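Local coordinates for race-specific elicitor A4 (Passalora fulva, PDB 6BN0), which binds chitin oligosaccharides as a fungal effector and elicits a hypersensitive response in tomato genotypes that carry Cf-4, at residues Pro8-Asp13 / Cys22-Pro27. Residues are numbered along the deposited sequence; the frame is centred on the assembly and turned at random.
Sequences PQEVID and CLYPNP
E10 reaches from helix 8-14 to the backbone of C22, where its OE2 accepts the N-H of C22 (E10 OE2 to C22 N 2.8 Å), fairly straight at 155°. The bond uses the anti lone pair of the carboxylate, the one facing away from OE1. With CG anti to the backbone N (chi1 163°) and a bend at chi2, the glutamate chain leaves the helix and then turns its carboxylate onto this amide. Its aliphatic part packs against both partners: E10 CG lies 3.8 Å from C22 SG and 3.6 Å from Y24 OH. E10 and Y24 run past each other in opposite directions, the carboxylate steeply inclined to the ring (79°). V11 adds a looser apolar contact, its CG2 4.4 Å from C22 SG.

Further out, the Y24 hydroxyl takes a hydrogen bond from the backbone N of K7, just ahead of the helix, while C22 SG is tied to C16 in a disulfide. C22 and Y24 also pair through their backbones with C36 and I34. The helix is thus joined to the start of the outermost strand 23-25 of this chitin-binding type-2 domain, next to L23, which touches two GlcNAc units; accepting an N-H there probably favours an ionised E10.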
# COMPACT_ATOMS: atom_id res chain seq x y z
N PRO A 8 4.39 -6.93 19.69
CA PRO A 8 4.15 -5.66 20.39
C PRO A 8 5.18 -4.57 20.11
O PRO A 8 4.81 -3.40 19.98
CB PRO A 8 4.22 -6.08 21.87
CG PRO A 8 3.91 -7.50 21.87
CD PRO A 8 4.39 -8.08 20.59
N GLN A 9 6.46 -4.91 20.08
CA GLN A 9 7.48 -3.90 19.85
C GLN A 9 7.34 -3.30 18.46
O GLN A 9 7.62 -2.11 18.25
CB GLN A 9 8.87 -4.49 20.03
CG GLN A 9 9.92 -3.41 20.23
CD GLN A 9 9.62 -2.57 21.46
OE1 GLN A 9 9.58 -3.09 22.58
NE2 GLN A 9 9.39 -1.27 21.26
N GLU A 10 6.97 -4.14 17.48
CA GLU A 10 6.74 -3.61 16.14
C GLU A 10 5.55 -2.67 16.15
O GLU A 10 5.58 -1.60 15.53
CB GLU A 10 6.54 -4.77 15.14
CG GLU A 10 5.90 -4.42 13.77
CD GLU A 10 6.90 -3.90 12.75
OE1 GLU A 10 8.06 -3.66 13.15
OE2 GLU A 10 6.54 -3.70 11.55
N VAL A 11 4.52 -3.00 16.94
CA VAL A 11 3.35 -2.14 17.00
C VAL A 11 3.70 -0.81 17.67
O VAL A 11 3.35 0.26 17.17
CB VAL A 11 2.21 -2.88 17.73
CG1 VAL A 11 0.95 -2.01 17.86
CG2 VAL A 11 1.89 -4.20 16.96
N ILE A 12 4.43 -0.86 18.78
CA ILE A 12 4.79 0.36 19.50
C ILE A 12 5.72 1.24 18.66
O ILE A 12 5.62 2.47 18.68
CB ILE A 12 5.45 -0.03 20.85
CG1 ILE A 12 4.45 -0.68 21.81
CG2 ILE A 12 6.13 1.18 21.49
CD1 ILE A 12 5.12 -1.36 23.04
N ASP A 13 6.66 0.63 17.96
CA ASP A 13 7.70 1.40 17.30
C ASP A 13 7.17 2.10 16.06
O ASP A 13 7.46 3.28 15.82
CB ASP A 13 8.87 0.50 16.91
CG ASP A 13 9.77 0.14 18.09
OD1 ASP A 13 9.57 0.65 19.21
OD2 ASP A 13 10.71 -0.66 17.87
N CYS A 22 4.02 -3.89 10.31
CA CYS A 22 3.02 -4.75 10.95
C CYS A 22 2.28 -5.62 9.93
O CYS A 22 1.07 -5.83 10.06
CB CYS A 22 2.01 -3.92 11.75
SG CYS A 22 2.66 -2.70 12.94
N LEU A 23 2.99 -6.12 8.92
CA LEU A 23 2.43 -7.04 7.93
C LEU A 23 3.10 -8.39 8.06
O LEU A 23 4.34 -8.48 8.06
CB LEU A 23 2.63 -6.51 6.49
CG LEU A 23 2.22 -5.04 6.25
CD1 LEU A 23 2.51 -4.58 4.84
CD2 LEU A 23 0.69 -4.91 6.47
N TYR A 24 2.29 -9.46 8.12
CA TYR A 24 2.79 -10.79 8.46
C TYR A 24 2.15 -11.83 7.55
O TYR A 24 1.08 -11.59 6.99
CB TYR A 24 2.46 -11.20 9.91
CG TYR A 24 3.08 -10.31 10.92
CD1 TYR A 24 2.44 -9.15 11.33
CD2 TYR A 24 4.31 -10.64 11.49
CE1 TYR A 24 3.05 -8.30 12.30
CE2 TYR A 24 4.91 -9.83 12.44
CZ TYR A 24 4.28 -8.66 12.83
OH TYR A 24 4.90 -7.88 13.80
N PRO A 25 2.77 -13.00 7.42
CA PRO A 25 2.11 -14.06 6.64
C PRO A 25 0.81 -14.50 7.31
O PRO A 25 0.68 -14.46 8.54
CB PRO A 25 3.14 -15.19 6.64
CG PRO A 25 4.43 -14.53 6.97
CD PRO A 25 4.08 -13.45 7.95
N ASN A 26 -0.14 -14.95 6.49
CA ASN A 26 -1.30 -15.66 7.01
C ASN A 26 -1.02 -17.16 6.93
O ASN A 26 -0.85 -17.68 5.82
CB ASN A 26 -2.55 -15.29 6.19
CG ASN A 26 -3.80 -15.99 6.68
OD1 ASN A 26 -3.74 -16.75 7.63
ND2 ASN A 26 -4.95 -15.73 6.03
N PRO A 27 -0.98 -17.91 8.05
CA PRO A 27 -0.68 -19.35 7.96
C PRO A 27 -1.65 -20.14 7.10
O PRO A 27 -1.28 -21.20 6.59
CB PRO A 27 -0.78 -19.85 9.41
CG PRO A 27 -0.85 -18.65 10.25
CD PRO A 27 -1.16 -17.46 9.44